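Local coordinates for acyl-CoA dehydrogenase (Bacillus anthracis, PDB 3OWA), which uses bound FAD to oxidise acyl-CoA thioesters, probably introducing a trans double bond between the alpha and beta carbons of the acyl chain, at the interface of chains A and B. Coordinates in Å, arbitrary orientation; residue numbers count along the deposited sequence, not the author numbering. Chains: chain A/B, Acyl-CoA dehydrogenase.

The interface of chains A and B. Residues chain A 377, 380-381, 384, 387, 398; chain B 228, 373, 402, 405-406.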
ATOM      1  N   ASP A 377       1.837   0.147  -6.516  1.00 22.65           N
ATOM      2  CA  ASP A 377       2.510   1.028  -5.609  1.00 24.37           C
ATOM      3  C   ASP A 377       4.001   1.221  -6.035  1.00 25.23           C
ATOM      4  O   ASP A 377       4.557   2.336  -5.935  1.00 24.59           O
ATOM      5  CB  ASP A 377       2.434   0.471  -4.202  1.00 26.32           C
ATOM      6  CG  ASP A 377       3.101   1.391  -3.205  1.00 29.83           C
ATOM      7  OD1 ASP A 377       2.528   2.469  -2.962  1.00 30.44           O
ATOM      8  OD2 ASP A 377       4.198   1.063  -2.674  1.00 34.17           O
ATOM      9  N   VAL A 380       3.984   3.413  -9.235  1.00 23.47           N
ATOM     10  CA  VAL A 380       3.956   4.795  -8.948  1.00 22.02           C
ATOM     11  C   VAL A 380       5.332   5.319  -8.487  1.00 23.30           C
ATOM     12  O   VAL A 380       5.753   6.395  -8.939  1.00 22.85           O
ATOM     13  CB  VAL A 380       2.888   5.100  -7.804  1.00 21.72           C
ATOM     14  CG1 VAL A 380       3.086   6.500  -7.303  1.00 20.15           C
ATOM     15  CG2 VAL A 380       1.436   4.888  -8.354  1.00 21.67           C
ATOM     16  N   GLN A 381       5.996   4.625  -7.547  1.00 23.96           N
ATOM     17  CA  GLN A 381       7.277   5.064  -7.028  1.00 24.57           C
ATOM     18  C   GLN A 381       8.327   5.161  -8.151  1.00 25.90           C
ATOM     19  O   GLN A 381       9.116   6.104  -8.207  1.00 26.47           O
ATOM     20  CB  GLN A 381       7.811   4.100  -5.947  1.00 25.39           C
ATOM     21  CG  GLN A 381       8.937   4.688  -5.114  1.00 25.06           C
ATOM     22  CD  GLN A 381       8.417   5.813  -4.218  1.00 26.30           C
ATOM     23  OE1 GLN A 381       7.212   5.935  -4.065  1.00 26.61           O
ATOM     24  NE2 GLN A 381       9.318   6.672  -3.663  1.00 27.28           N
ATOM     25  N   GLY A 384       7.905   8.329  -9.865  1.00 28.76           N
ATOM     26  CA  GLY A 384       8.104   9.537  -9.074  1.00 28.08           C
ATOM     27  C   GLY A 384       6.853  10.404  -9.036  1.00 28.20           C
ATOM     28  O   GLY A 384       5.727   9.896  -9.019  1.00 28.02           O
ATOM     29  N   GLY A 387       3.838   9.693 -11.160  1.00 23.97           N
ATOM     30  CA  GLY A 387       2.939   8.667 -10.712  1.00 22.19           C
ATOM     31  C   GLY A 387       1.743   9.241  -9.955  1.00 23.49           C
ATOM     32  O   GLY A 387       0.766   8.529  -9.691  1.00 22.75           O
ATOM     33  N   TYR A 398      -3.286   2.813  -9.731  1.00 21.03           N
ATOM     34  CA  TYR A 398      -3.090   2.889  -8.288  1.00 20.82           C
ATOM     35  C   TYR A 398      -4.420   3.051  -7.582  1.00 20.61           C
ATOM     36  O   TYR A 398      -4.698   2.350  -6.535  1.00 21.02           O
ATOM     37  CB  TYR A 398      -2.092   4.054  -7.920  1.00 21.04           C
ATOM     38  CG  TYR A 398      -1.834   4.117  -6.415  1.00 21.99           C
ATOM     39  CD1 TYR A 398      -0.862   3.328  -5.849  1.00 18.90           C
ATOM     40  CD2 TYR A 398      -2.622   4.940  -5.585  1.00 23.74           C
ATOM     41  CE1 TYR A 398      -0.646   3.352  -4.425  1.00 18.88           C
ATOM     42  CE2 TYR A 398      -2.392   4.996  -4.192  1.00 23.55           C
ATOM     43  CZ  TYR A 398      -1.423   4.201  -3.645  1.00 22.91           C
ATOM     44  OH  TYR A 398      -1.205   4.216  -2.275  1.00 21.85           O
TER
HETATM   45  N   MSE B 228      -3.466  13.192  -8.072  1.00 24.54           N
HETATM   46  CA  MSE B 228      -4.153  12.117  -7.382  1.00 25.17           C
HETATM   47  C   MSE B 228      -4.735  12.581  -6.048  1.00 25.81           C
HETATM   48  O   MSE B 228      -5.842  12.155  -5.650  1.00 27.30           O
HETATM   49  CB  MSE B 228      -3.170  10.988  -7.102  1.00 25.52           C
HETATM   50  CG  MSE B 228      -3.869   9.728  -6.569  1.00 28.84           C
HETATM   51 SE   MSE B 228      -2.584   8.614  -5.731  0.56 28.38          SE
HETATM   52  CE  MSE B 228      -1.748   7.779  -7.320  1.00 29.24           C
ATOM     53  N   ASP B 373       1.628   5.704   5.360  1.00 23.26           N
ATOM     54  CA  ASP B 373       1.181   4.880   4.236  1.00 24.45           C
ATOM     55  C   ASP B 373       0.461   3.615   4.763  1.00 23.98           C
ATOM     56  O   ASP B 373      -0.637   3.266   4.285  1.00 22.22           O
ATOM     57  CB  ASP B 373       2.386   4.575   3.325  1.00 25.24           C
ATOM     58  CG  ASP B 373       2.061   3.651   2.187  1.00 31.33           C
ATOM     59  OD1 ASP B 373       1.876   4.134   1.011  1.00 32.34           O
ATOM     60  OD2 ASP B 373       1.997   2.426   2.454  1.00 35.64           O
ATOM     61  N   ARG B 402       0.033   9.448  -0.586  1.00 22.43           N
ATOM     62  CA  ARG B 402       0.944   8.708  -1.500  1.00 21.86           C
ATOM     63  C   ARG B 402       2.162   9.567  -1.903  1.00 23.85           C
ATOM     64  O   ARG B 402       3.298   9.056  -2.137  1.00 24.02           O
ATOM     65  CB  ARG B 402       0.170   8.163  -2.721  1.00 22.78           C
ATOM     66  CG  ARG B 402       1.047   7.254  -3.696  1.00 20.89           C
ATOM     67  CD  ARG B 402       1.644   6.072  -2.840  1.00 22.06           C
ATOM     68  NE  ARG B 402       2.588   5.234  -3.569  1.00 23.80           N
ATOM     69  CZ  ARG B 402       3.874   5.546  -3.773  1.00 23.17           C
ATOM     70  NH1 ARG B 402       4.372   6.668  -3.326  1.00 22.41           N
ATOM     71  NH2 ARG B 402       4.671   4.723  -4.428  1.00 23.34           N
ATOM     72  N   ARG B 405       5.919   9.915   0.073  1.00 26.41           N
ATOM     73  CA  ARG B 405       7.065   9.028  -0.156  1.00 26.01           C
ATOM     74  C   ARG B 405       7.961   9.489  -1.310  1.00 26.73           C
ATOM     75  O   ARG B 405       9.040   8.893  -1.609  1.00 25.82           O
ATOM     76  CB  ARG B 405       6.518   7.603  -0.395  1.00 25.72           C
ATOM     77  CG  ARG B 405       5.840   7.031   0.925  1.00 25.44           C
ATOM     78  CD  ARG B 405       5.017   5.795   0.711  1.00 26.35           C
ATOM     79  NE  ARG B 405       5.767   4.845  -0.112  1.00 26.99           N
ATOM     80  CZ  ARG B 405       5.229   3.909  -0.867  1.00 26.79           C
ATOM     81  NH1 ARG B 405       3.890   3.727  -0.889  1.00 24.53           N
ATOM     82  NH2 ARG B 405       6.052   3.138  -1.588  1.00 27.82           N
ATOM     83  N   ILE B 406       7.491  10.536  -1.984  1.00 27.80           N
ATOM     84  CA  ILE B 406       8.170  11.117  -3.105  1.00 28.41           C
ATOM     85  C   ILE B 406       8.746  12.509  -2.813  1.00 29.44           C
ATOM     86  O   ILE B 406       9.912  12.778  -3.180  1.00 29.58           O
ATOM     87  CB  ILE B 406       7.261  11.137  -4.340  1.00 27.92           C
ATOM     88  CG1 ILE B 406       7.092   9.716  -4.851  1.00 29.95           C
ATOM     89  CG2 ILE B 406       7.885  11.953  -5.469  1.00 28.80           C
ATOM     90  CD1 ILE B 406       5.763   9.519  -5.618  1.00 34.45           C
TER
HETATM   91  O   HOH W   1       0.498   2.717  -1.381  1.00 30.59           O
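A:Asp377 meets two arginines of the partner subunit at once, a compact example of one carboxylate shared by two arginines in one patch of an interface. B:Arg405 comes end-on: its NH1 lies 2.8 Å from A:Asp377 OD1, on the syn lone pair, and NH2 reaches OD2. B:Arg402 approaches side-on, its NE meeting A:Asp377 OD1 from above the carboxylate plane at 2.8 Å in a bent bond (123° at H), while its NH2 binds the backbone carbonyl O. B:Arg402 NH2 and NH1 also converge on A:Gln381 OE1, at 2.8 and 3.0 Å, with amide and guanidinium nearly coplanar. The bend of A:Gln381 at chi2 (69°) brings its amide here, and NE2 donates to the backbone O of B:Arg405.

The B:Arg402 guanidinium is sandwiched between A:Val380 CG1 and B:Arg405 NH1. Its CG and CD pass over one face of the A:Tyr398 ring at the hydroxyl end. Selenomethionine B:Met228 approaches from the same side, at the ring's rim, CE 3.4 Å from A:Tyr398 CD2.

Farther out, B:Asp373 OD1 accepts from B:Arg405 NH1, steadying that arginine and perhaps offsetting the paired positive charges. A water links both aspartates and, at a doubtfully short distance, the A:Tyr398 hydroxyl.

A:Asp377, A:Val380 and A:Gln381 line helix 358-383, whose chain B copy carries B:Asp373; A:Tyr398 belongs to helix 393-401, both arginines to 3-10 helix 402-405. This C-terminal-domain patch, repeated by the two-fold, may tie dimer contact to FAD binding, since Gln381 and Gly384 also line an FAD pocket.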